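Local coordinates for protein rhodopsin (Todarodes pacificus, PDB 2Z73) that absorbs light through its retinal chromophore and, on 11-cis to all-trans isomerisation, activates G-protein signalling to phospholipase C in squid vision, at residues E180-N185 against Q298-M302; H22-F26 against L289-P294; L58-S64 against H319-A325. All coordinates share one frame. Residues are numbered along the deposited sequence.

Contact 1 of 3, residues E180-N185 against Q298-M302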
loop_
_atom_site.group_PDB
_atom_site.type_symbol
_atom_site.label_atom_id
_atom_site.label_comp_id
_atom_site.label_asym_id
_atom_site.label_seq_id
_atom_site.Cartn_x
_atom_site.Cartn_y
_atom_site.Cartn_z
ATOM N N GLU A 180 -2.288 9.086 -20.257
ATOM C CA GLU A 180 -1.706 10.265 -19.633
ATOM C C GLU A 180 -0.240 10.357 -20.051
ATOM O O GLU A 180 0.272 9.468 -20.734
ATOM C CB GLU A 180 -1.815 10.192 -18.099
ATOM C CG GLU A 180 -0.826 9.254 -17.416
ATOM C CD GLU A 180 -0.987 9.261 -15.912
ATOM O OE1 GLU A 180 -1.291 10.338 -15.366
ATOM O OE2 GLU A 180 -0.800 8.195 -15.270
ATOM N N GLY A 181 0.417 11.443 -19.654
ATOM C CA GLY A 181 1.819 11.633 -19.974
ATOM C C GLY A 181 2.266 11.218 -21.361
ATOM O O GLY A 181 1.780 11.747 -22.358
ATOM N N VAL A 182 3.202 10.279 -21.435
ATOM C CA VAL A 182 3.713 9.828 -22.722
ATOM C C VAL A 182 2.751 8.882 -23.435
ATOM O O VAL A 182 3.076 8.325 -24.486
ATOM C CB VAL A 182 5.072 9.150 -22.572
ATOM C CG1 VAL A 182 6.100 10.159 -22.091
ATOM C CG2 VAL A 182 4.965 7.997 -21.599
ATOM N N LEU A 183 1.573 8.689 -22.842
ATOM C CA LEU A 183 0.544 7.859 -23.444
ATOM C C LEU A 183 0.839 6.363 -23.546
ATOM O O LEU A 183 0.498 5.740 -24.541
ATOM C CB LEU A 183 0.248 8.409 -24.834
ATOM C CG LEU A 183 0.095 9.928 -24.841
ATOM C CD1 LEU A 183 -0.182 10.421 -26.255
ATOM C CD2 LEU A 183 -1.039 10.326 -23.901
ATOM N N CYS A 184 1.471 5.785 -22.528
ATOM C CA CYS A 184 1.786 4.359 -22.550
ATOM C C CYS A 184 1.294 3.651 -21.305
ATOM O O CYS A 184 1.735 2.557 -20.976
ATOM C CB CYS A 184 3.281 4.127 -22.745
ATOM S SG CYS A 184 3.774 4.400 -24.449
ATOM N N ASN A 185 0.395 4.310 -20.596
ATOM C CA ASN A 185 -0.219 3.714 -19.429
ATOM C C ASN A 185 -1.492 4.517 -19.244
ATOM O O ASN A 185 -1.659 5.576 -19.852
ATOM C CB ASN A 185 0.694 3.756 -18.193
ATOM C CG ASN A 185 0.757 5.115 -17.543
ATOM O OD1 ASN A 185 1.616 5.929 -17.876
ATOM N ND2 ASN A 185 -0.157 5.370 -16.602
ATOM N N GLN A 298 4.333 11.987 -15.928
ATOM C CA GLN A 298 5.004 10.694 -16.004
ATOM C C GLN A 298 5.922 10.315 -14.829
ATOM O O GLN A 298 5.635 9.369 -14.110
ATOM C CB GLN A 298 5.790 10.580 -17.312
ATOM C CG GLN A 298 5.902 9.139 -17.805
ATOM C CD GLN A 298 4.536 8.509 -18.034
ATOM O OE1 GLN A 298 3.790 8.940 -18.917
ATOM N NE2 GLN A 298 4.198 7.491 -17.233
ATOM N N LEU A 299 7.019 11.046 -14.641
ATOM C CA LEU A 299 7.966 10.747 -13.569
ATOM C C LEU A 299 7.338 10.552 -12.191
ATOM O O LEU A 299 7.751 9.671 -11.440
ATOM C CB LEU A 299 9.052 11.823 -13.503
ATOM C CG LEU A 299 10.312 11.540 -14.325
ATOM C CD1 LEU A 299 9.961 11.289 -15.785
ATOM C CD2 LEU A 299 11.263 12.718 -14.200
ATOM N N PRO A 300 6.348 11.383 -11.831
ATOM C CA PRO A 300 5.722 11.212 -10.520
ATOM C C PRO A 300 4.772 10.014 -10.470
ATOM O O PRO A 300 4.508 9.478 -9.388
ATOM C CB PRO A 300 4.995 12.533 -10.311
ATOM C CG PRO A 300 5.854 13.488 -11.045
ATOM C CD PRO A 300 6.113 12.747 -12.327
ATOM N N VAL A 301 4.253 9.588 -11.620
ATOM C CA VAL A 301 3.356 8.427 -11.632
ATOM C C VAL A 301 4.176 7.146 -11.482
ATOM O O VAL A 301 3.732 6.195 -10.853
ATOM C CB VAL A 301 2.494 8.333 -12.932
ATOM C CG1 VAL A 301 3.316 7.765 -14.068
ATOM C CG2 VAL A 301 1.265 7.458 -12.688
ATOM N N MET A 302 5.372 7.124 -12.054
ATOM C CA MET A 302 6.242 5.957 -11.930
ATOM C C MET A 302 6.577 5.752 -10.449
ATOM O O MET A 302 6.512 4.641 -9.921
ATOM C CB MET A 302 7.541 6.167 -12.722
ATOM C CG MET A 302 7.318 6.436 -14.190
ATOM S SD MET A 302 6.091 5.297 -14.876
ATOM C CE MET A 302 7.164 4.192 -15.794
HETATM O O HOH W 1 2.426 6.503 -20.148
#
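The loop 180-185 is the turn of the beta hairpin between strands 177-179 and 186-188, in the second extracellular loop that lids the retinal pocket of this opsin. A type II' beta turn runs from Glu-180 to Leu-183, closed by Leu-183 N to Glu-180 O at 2.6 Å. Facing it is helix 294-306, transmembrane helix 7, kinked at Pro-300, whose nitrogen has no proton to give to the turn before. The backbones come closest at Gly-181 and Gln-298, with CA atoms 5.2 Å apart. Gly-181 suits this spot twice over: its phi is positive, and a CB there would collide with Gln-298 OE1. The Gln-298 side chain reaches into the loop and uses both ends of its amide, OE1 accepting from Val-182 N (2.9 Å) and NE2 donating to Asn-185 OD1 (3.1 Å). Asn-185 ND2 in turn donates to Glu-180 OE2 at 3.2 Å, while Glu-180 OE1 is held by Tyr-277 and Tyr-190. One turn along the helix, Val-301 CG2 lies 3.4 Å from Glu-180 OE2; Val-301 and Asn-185 both touch retinal. A water completes the network, accepting from Cys-184 N (2.7 Å) and donating to Asn-185 OD1 (2.5 Å) and Gln-298 OE1 (3.1 Å).

Contact 2 of 3, residues H22-F26 against L289-P294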
loop_
_atom_site.group_PDB
_atom_site.type_symbol
_atom_site.label_atom_id
_atom_site.label_comp_id
_atom_site.label_asym_id
_atom_site.label_seq_id
_atom_site.Cartn_x
_atom_site.Cartn_y
_atom_site.Cartn_z
ATOM N N HIS A 22 -4.626 18.173 -24.497
ATOM C CA HIS A 22 -3.516 18.605 -23.671
ATOM C C HIS A 22 -2.227 17.834 -23.890
ATOM O O HIS A 22 -1.151 18.428 -23.933
ATOM C CB HIS A 22 -3.869 18.533 -22.195
ATOM C CG HIS A 22 -2.692 18.763 -21.309
ATOM N ND1 HIS A 22 -1.889 19.877 -21.425
ATOM C CD2 HIS A 22 -2.143 18.004 -20.332
ATOM C CE1 HIS A 22 -0.897 19.795 -20.559
ATOM N NE2 HIS A 22 -1.027 18.667 -19.883
ATOM N N TRP A 23 -2.320 16.517 -24.019
ATOM C CA TRP A 23 -1.116 15.708 -24.217
ATOM C C TRP A 23 -0.644 15.756 -25.664
ATOM O O TRP A 23 0.472 15.365 -25.983
ATOM C CB TRP A 23 -1.378 14.247 -23.815
ATOM C CG TRP A 23 -1.843 14.059 -22.393
ATOM C CD1 TRP A 23 -3.052 13.579 -21.989
ATOM C CD2 TRP A 23 -1.111 14.349 -21.195
ATOM N NE1 TRP A 23 -3.122 13.551 -20.620
ATOM C CE2 TRP A 23 -1.943 14.019 -20.108
ATOM C CE3 TRP A 23 0.166 14.857 -20.936
ATOM C CZ2 TRP A 23 -1.542 14.180 -18.779
ATOM C CZ3 TRP A 23 0.569 15.021 -19.614
ATOM C CH2 TRP A 23 -0.285 14.683 -18.549
ATOM N N ARG A 24 -1.503 16.261 -26.536
ATOM C CA ARG A 24 -1.212 16.335 -27.960
ATOM C C ARG A 24 -0.339 17.493 -28.395
ATOM O O ARG A 24 0.251 17.451 -29.468
ATOM C CB ARG A 24 -2.536 16.365 -28.719
ATOM C CG ARG A 24 -3.327 15.092 -28.519
ATOM C CD ARG A 24 -4.818 15.297 -28.520
ATOM N NE ARG A 24 -5.340 15.775 -29.794
ATOM C CZ ARG A 24 -6.600 15.596 -30.192
ATOM N NH1 ARG A 24 -7.466 14.941 -29.421
ATOM N NH2 ARG A 24 -7.001 16.093 -31.359
ATOM N N GLU A 25 -0.243 18.529 -27.578
ATOM C CA GLU A 25 0.554 19.677 -27.967
ATOM C C GLU A 25 2.047 19.506 -27.709
ATOM O O GLU A 25 2.858 20.320 -28.147
ATOM C CB GLU A 25 0.046 20.926 -27.247
ATOM C CG GLU A 25 0.547 21.060 -25.839
ATOM C CD GLU A 25 -0.170 22.142 -25.087
ATOM O OE1 GLU A 25 0.458 22.758 -24.200
ATOM O OE2 GLU A 25 -1.362 22.374 -25.372
ATOM N N PHE A 26 2.425 18.443 -27.018
ATOM C CA PHE A 26 3.829 18.239 -26.708
ATOM C C PHE A 26 4.584 17.448 -27.748
ATOM O O PHE A 26 3.992 16.730 -28.549
ATOM C CB PHE A 26 3.967 17.554 -25.349
ATOM C CG PHE A 26 3.310 18.311 -24.236
ATOM C CD1 PHE A 26 3.924 19.425 -23.667
ATOM C CD2 PHE A 26 2.056 17.930 -23.771
ATOM C CE1 PHE A 26 3.299 20.144 -22.654
ATOM C CE2 PHE A 26 1.427 18.650 -22.756
ATOM C CZ PHE A 26 2.053 19.759 -22.197
ATOM N N LEU A 289 -2.606 24.159 -15.853
ATOM C CA LEU A 289 -2.446 22.947 -16.640
ATOM C C LEU A 289 -1.137 22.997 -17.412
ATOM O O LEU A 289 -0.607 21.960 -17.792
ATOM C CB LEU A 289 -3.599 22.784 -17.631
ATOM C CG LEU A 289 -3.512 21.587 -18.599
ATOM C CD1 LEU A 289 -3.696 20.273 -17.825
ATOM C CD2 LEU A 289 -4.581 21.722 -19.679
ATOM N N GLU A 290 -0.617 24.200 -17.647
ATOM C CA GLU A 290 0.626 24.327 -18.400
ATOM C C GLU A 290 1.796 23.754 -17.630
ATOM O O GLU A 290 2.882 23.575 -18.178
ATOM C CB GLU A 290 0.912 25.785 -18.796
ATOM C CG GLU A 290 0.693 26.817 -17.705
ATOM C CD GLU A 290 -0.761 27.242 -17.587
ATOM O OE1 GLU A 290 -1.070 28.085 -16.718
ATOM O OE2 GLU A 290 -1.591 26.738 -18.368
ATOM N N TRP A 291 1.568 23.460 -16.355
ATOM C CA TRP A 291 2.614 22.873 -15.526
ATOM C C TRP A 291 2.672 21.371 -15.783
ATOM O O TRP A 291 3.746 20.770 -15.821
ATOM C CB TRP A 291 2.329 23.120 -14.043
ATOM C CG TRP A 291 2.542 24.536 -13.609
ATOM C CD1 TRP A 291 3.180 25.521 -14.308
ATOM C CD2 TRP A 291 2.168 25.113 -12.354
ATOM N NE1 TRP A 291 3.230 26.674 -13.564
ATOM C CE2 TRP A 291 2.617 26.453 -12.360
ATOM C CE3 TRP A 291 1.501 24.629 -11.222
ATOM C CZ2 TRP A 291 2.420 27.317 -11.276
ATOM C CZ3 TRP A 291 1.304 25.488 -10.140
ATOM C CH2 TRP A 291 1.765 26.819 -10.179
ATOM N N VAL A 292 1.499 20.776 -15.967
ATOM C CA VAL A 292 1.393 19.347 -16.193
ATOM C C VAL A 292 1.977 18.913 -17.525
ATOM O O VAL A 292 1.250 18.602 -18.457
ATOM C CB VAL A 292 -0.069 18.882 -16.119
ATOM C CG1 VAL A 292 -0.127 17.372 -16.103
ATOM C CG2 VAL A 292 -0.735 19.450 -14.881
ATOM N N THR A 293 3.302 18.897 -17.606
ATOM C CA THR A 293 4.001 18.471 -18.811
ATOM C C THR A 293 4.170 16.951 -18.801
ATOM O O THR A 293 3.973 16.294 -17.766
ATOM C CB THR A 293 5.406 19.072 -18.879
ATOM O OG1 THR A 293 6.120 18.724 -17.685
ATOM C CG2 THR A 293 5.341 20.579 -19.016
ATOM N N PRO A 294 4.557 16.373 -19.953
ATOM C CA PRO A 294 4.763 14.927 -20.087
ATOM C C PRO A 294 5.547 14.325 -18.916
ATOM O O PRO A 294 5.138 13.306 -18.380
ATOM C CB PRO A 294 5.505 14.816 -21.409
ATOM C CG PRO A 294 4.881 15.900 -22.207
ATOM C CD PRO A 294 4.831 17.053 -21.232
#
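His-22, Phe-26 and Pro-294 carry most of this contact, between the short, weakly bonded helical turn at 22-24 and the loop 289-294 leading into helix 294-306. His-22 makes the polar link: its NE2 donates to Val-292 O at 2.7 Å, the oxygen lying at the ring edge near the ring plane. That carbonyl belongs to the residue at the centre of an inverse gamma turn. The same imidazole has Leu-289 over one face, CD1 standing 3.7 Å from the ring centroid in a CH-pi contact, so the ring donates through its edge while one aromatic face receives the leucine methyl. Phe-26 repeats the CH-pi theme with Pro-294, whose CD sits 3.5 Å from the centroid of the phenyl ring and almost on its normal. Trp-23 brings its six-membered ring to Val-292, CH2 to CG1 at 3.6 Å, and Val-292 also packs on Val-280 and Ala-284 of helix 246-286. Thr-293 is the N-cap of the next helix, its OG1 accepting from Ala-296 N. Here the N-terminal segment of the receptor folds over the third extracellular loop where it enters transmembrane helix 7, part of the extracellular cap of a rhodopsin-family seven-helix bundle.

Contact 3 of 3, residues L58-S64 against H319-A325; sequences LFTKTKS and HPKFREA. With PLM (palmitic acid), chain E; BOG (octyl beta-D-glucopyranoside), chain C.
Segment 58-64 is the last turn of helix 31-61 and the loop after it; Thr-62 (-94/139) is the first to leave helical phi/psi, and its OG1 donates to Leu-58 O (2.9 Å). CA atoms are nearest for Leu-58 with Ala-325 (6.9 Å) and Ser-64 with Lys-321 (7.1 Å). In the second segment His-319 (chi1 t) is the N-cap, ND1 accepting from Phe-322 N at 3.1 Å. The edge of Phe-59 (chi1 -90°) meets the His-319 ring face, centroids 5.8 Å apart and planes at 81°. Pro-320 opens the helix. Lys-321, extended from chi2 onward, sends NZ to Ser-64 O (3.3 Å, weak) and to O3 of octyl glucoside (3.1 Å, weak). This helix 320-329 is the cytoplasmic helix 8 of rhodopsin-family receptors, following transmembrane helix 7 and packing on the end of helix 1. Phe-322 (chi1 t) completes an aromatic cluster with Phe-59 and His-319: its CD1 is 3.4 Å from Phe-59 CE1, planes at 34°, and its CE1 is 3.7 Å from Leu-58 CD2. Arg-323 has its CA-to-CB bond pointing away; its NE salt-bridges Glu-343. Glu-324 OE2 remains 4.3 Å from Ser-64 OG. Ala-325 CB lies 3.9 Å from both Leu-58 CG and Thr-62 OG1.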
loop_
_atom_site.group_PDB
_atom_site.type_symbol
_atom_site.label_atom_id
_atom_site.label_comp_id
_atom_site.label_asym_id
_atom_site.label_seq_id
_atom_site.Cartn_x
_atom_site.Cartn_y
_atom_site.Cartn_z
ATOM N N LEU A 58 4.425 -17.142 2.356
ATOM C CA LEU A 58 4.891 -17.314 3.730
ATOM C C LEU A 58 3.826 -17.052 4.806
ATOM O O LEU A 58 3.685 -17.840 5.741
ATOM C CB LEU A 58 6.113 -16.424 3.982
ATOM C CG LEU A 58 7.485 -17.108 3.986
ATOM C CD1 LEU A 58 7.521 -18.260 2.998
ATOM C CD2 LEU A 58 8.566 -16.088 3.663
ATOM N N PHE A 59 3.071 -15.963 4.679
ATOM C CA PHE A 59 2.060 -15.668 5.690
ATOM C C PHE A 59 0.891 -16.653 5.742
ATOM O O PHE A 59 0.395 -16.955 6.824
ATOM C CB PHE A 59 1.540 -14.227 5.548
ATOM C CG PHE A 59 2.323 -13.214 6.356
ATOM C CD1 PHE A 59 3.555 -12.738 5.912
ATOM C CD2 PHE A 59 1.832 -12.751 7.573
ATOM C CE1 PHE A 59 4.285 -11.814 6.672
ATOM C CE2 PHE A 59 2.553 -11.831 8.338
ATOM C CZ PHE A 59 3.780 -11.361 7.888
ATOM N N THR A 60 0.448 -17.161 4.597
ATOM C CA THR A 60 -0.651 -18.122 4.618
ATOM C C THR A 60 -0.192 -19.525 5.021
ATOM O O THR A 60 -1.006 -20.339 5.444
ATOM C CB THR A 60 -1.353 -18.260 3.245
ATOM O OG1 THR A 60 -0.373 -18.408 2.217
ATOM C CG2 THR A 60 -2.225 -17.062 2.954
ATOM N N LYS A 61 1.105 -19.799 4.921
ATOM C CA LYS A 61 1.594 -21.127 5.237
ATOM C C LYS A 61 2.434 -21.322 6.497
ATOM O O LYS A 61 2.718 -22.460 6.876
ATOM C CB LYS A 61 2.347 -21.680 4.027
ATOM C CG LYS A 61 1.445 -21.852 2.809
ATOM C CD LYS A 61 0.262 -22.759 3.141
ATOM C CE LYS A 61 -0.768 -22.767 2.025
ATOM N NZ LYS A 61 -1.945 -23.626 2.354
ATOM N N THR A 62 2.831 -20.236 7.150
ATOM C CA THR A 62 3.622 -20.367 8.360
ATOM C C THR A 62 2.700 -20.353 9.571
ATOM O O THR A 62 1.747 -19.574 9.614
ATOM C CB THR A 62 4.643 -19.238 8.491
ATOM O OG1 THR A 62 5.549 -19.285 7.379
ATOM C CG2 THR A 62 5.421 -19.380 9.773
ATOM N N LYS A 63 2.981 -21.217 10.547
ATOM C CA LYS A 63 2.160 -21.326 11.751
ATOM C C LYS A 63 2.303 -20.136 12.690
ATOM O O LYS A 63 1.326 -19.696 13.301
ATOM C CB LYS A 63 2.500 -22.614 12.510
ATOM C CG LYS A 63 1.613 -22.853 13.737
ATOM C CD LYS A 63 1.944 -24.151 14.470
ATOM C CE LYS A 63 3.316 -24.104 15.121
ATOM N NZ LYS A 63 3.608 -25.347 15.896
ATOM N N SER A 64 3.517 -19.616 12.814
ATOM C CA SER A 64 3.760 -18.484 13.694
ATOM C C SER A 64 3.112 -17.206 13.182
ATOM O O SER A 64 2.959 -16.241 13.933
ATOM C CB SER A 64 5.263 -18.273 13.872
ATOM O OG SER A 64 5.916 -18.136 12.626
ATOM N N HIS A 319 10.783 -7.171 10.096
ATOM C CA HIS A 319 9.791 -8.078 10.658
ATOM C C HIS A 319 10.440 -9.397 11.082
ATOM O O HIS A 319 10.753 -10.236 10.241
ATOM C CB HIS A 319 8.691 -8.332 9.633
ATOM C CG HIS A 319 7.439 -8.876 10.229
ATOM N ND1 HIS A 319 7.400 -10.081 10.897
ATOM C CD2 HIS A 319 6.187 -8.369 10.287
ATOM C CE1 HIS A 319 6.175 -10.295 11.344
ATOM N NE2 HIS A 319 5.420 -9.271 10.987
ATOM N N PRO A 320 10.630 -9.596 12.401
ATOM C CA PRO A 320 11.246 -10.801 12.971
ATOM C C PRO A 320 10.652 -12.146 12.547
ATOM O O PRO A 320 11.333 -12.939 11.897
ATOM C CB PRO A 320 11.145 -10.563 14.477
ATOM C CG PRO A 320 9.913 -9.740 14.605
ATOM C CD PRO A 320 10.066 -8.753 13.469
ATOM N N LYS A 321 9.400 -12.416 12.904
ATOM C CA LYS A 321 8.803 -13.689 12.517
ATOM C C LYS A 321 8.907 -13.909 11.020
ATOM O O LYS A 321 9.261 -14.996 10.571
ATOM C CB LYS A 321 7.333 -13.767 12.947
ATOM C CG LYS A 321 7.139 -14.184 14.399
ATOM C CD LYS A 321 5.667 -14.245 14.772
ATOM C CE LYS A 321 5.488 -14.660 16.222
ATOM N NZ LYS A 321 4.056 -14.701 16.627
ATOM N N PHE A 322 8.618 -12.868 10.247
ATOM C CA PHE A 322 8.680 -12.961 8.793
ATOM C C PHE A 322 10.102 -13.239 8.337
ATOM O O PHE A 322 10.332 -14.063 7.450
ATOM C CB PHE A 322 8.185 -11.667 8.158
ATOM C CG PHE A 322 8.208 -11.680 6.658
ATOM C CD1 PHE A 322 7.477 -12.621 5.946
ATOM C CD2 PHE A 322 8.951 -10.742 5.957
ATOM C CE1 PHE A 322 7.484 -12.624 4.558
ATOM C CE2 PHE A 322 8.964 -10.734 4.569
ATOM C CZ PHE A 322 8.229 -11.678 3.867
ATOM N N ARG A 323 11.060 -12.550 8.941
ATOM C CA ARG A 323 12.457 -12.749 8.586
ATOM C C ARG A 323 12.883 -14.163 8.944
ATOM O O ARG A 323 13.744 -14.756 8.288
ATOM C CB ARG A 323 13.343 -11.738 9.326
ATOM C CG ARG A 323 13.376 -10.359 8.686
ATOM C CD ARG A 323 14.035 -9.347 9.600
ATOM N NE ARG A 323 15.376 -9.742 10.033
ATOM C CZ ARG A 323 16.467 -9.702 9.272
ATOM N NH1 ARG A 323 16.399 -9.280 8.014
ATOM N NH2 ARG A 323 17.633 -10.078 9.776
ATOM N N GLU A 324 12.273 -14.701 9.990
ATOM C CA GLU A 324 12.584 -16.053 10.439
ATOM C C GLU A 324 12.205 -16.976 9.285
ATOM O O GLU A 324 13.045 -17.657 8.698
ATOM C CB GLU A 324 11.745 -16.373 11.681
ATOM C CG GLU A 324 12.337 -17.379 12.646
ATOM C CD GLU A 324 11.314 -17.852 13.666
ATOM O OE1 GLU A 324 11.708 -18.485 14.668
ATOM O OE2 GLU A 324 10.105 -17.593 13.452
ATOM N N ALA A 325 10.922 -16.963 8.951
ATOM C CA ALA A 325 10.384 -17.777 7.871
ATOM C C ALA A 325 11.224 -17.708 6.597
ATOM O O ALA A 325 11.496 -18.727 5.971
ATOM C CB ALA A 325 8.938 -17.345 7.576
HETATM C C1 PLM E . -3.364 -22.150 -0.683
HETATM O O2 PLM E . -2.791 -23.105 -1.194
HETATM C C2 PLM E . -2.598 -20.838 -0.496
HETATM C C3 PLM E . -3.208 -19.653 -1.258
HETATM C C4 PLM E . -2.185 -19.042 -2.210
HETATM C C5 PLM E . -2.655 -17.724 -2.754
HETATM C C6 PLM E . -1.615 -17.165 -3.694
HETATM C C7 PLM E . -2.242 -16.164 -4.640
HETATM C C8 PLM E . -1.219 -15.575 -5.624
HETATM C C9 PLM E . -1.715 -14.276 -6.261
HETATM C CA PLM E . -2.417 -14.505 -7.580
HETATM C CB PLM E . -3.415 -13.397 -7.848
HETATM C CC PLM E . -3.830 -13.365 -9.306
HETATM C CD PLM E . -4.832 -12.257 -9.557
HETATM C CE PLM E . -4.456 -11.475 -10.792
HETATM C CF PLM E . -5.513 -11.556 -11.880
HETATM C CG PLM E . -5.108 -10.757 -13.113
HETATM C C1 BOG C . 0.687 -10.787 16.588
HETATM O O1 BOG C . 0.503 -9.530 16.097
HETATM C C2 BOG C . 2.119 -10.701 17.048
HETATM O O2 BOG C . 3.069 -10.407 15.953
HETATM C C3 BOG C . 2.316 -12.041 17.597
HETATM O O3 BOG C . 3.623 -11.968 18.039
HETATM C C4 BOG C . 1.270 -12.312 18.753
HETATM O O4 BOG C . 1.453 -13.587 19.286
HETATM C C5 BOG C . -0.112 -12.371 18.254
HETATM O O5 BOG C . -0.281 -11.066 17.715
HETATM C C6 BOG C . -1.167 -12.629 19.412
HETATM O O6 BOG C . -2.569 -12.690 18.813
HETATM C "C1'" BOG C . -0.245 -9.822 14.951
HETATM C "C2'" BOG C . -0.745 -8.510 14.608
HETATM C "C3'" BOG C . -0.261 -8.353 13.207
HETATM C "C4'" BOG C . 0.057 -6.968 13.193
HETATM C "C5'" BOG C . 0.215 -6.656 11.752
HETATM C "C6'" BOG C . 1.138 -5.567 11.805
HETATM C "C7'" BOG C . 1.355 -5.303 10.371
HETATM C "C8'" BOG C . 2.666 -4.738 10.387
#

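How the contacts relate
From the N terminus, the chain first passes 22-26, then runs down helix 31-61 to 58-64 at the cytoplasmic end. The hairpin loop 180-185 follows; contact 1 closes its loop when helix 294-306 comes past it, just after contact 2 has closed at 289-294. Contact 3 closes last, at 319-325. Contact 1 is therefore nested within the loop of contact 3, whereas contact 2 crosses both. Contacts 1 and 2 touch on the extracellular side, Trp-23 CZ2 lying 3.5 Å from Gly-181 N, and together join the N-terminal segment, the second and third extracellular loops and helix 7. Contact 3 ties helix 1 to helix 8 on the opposite side, its centre about 36 Å from that of contact 1.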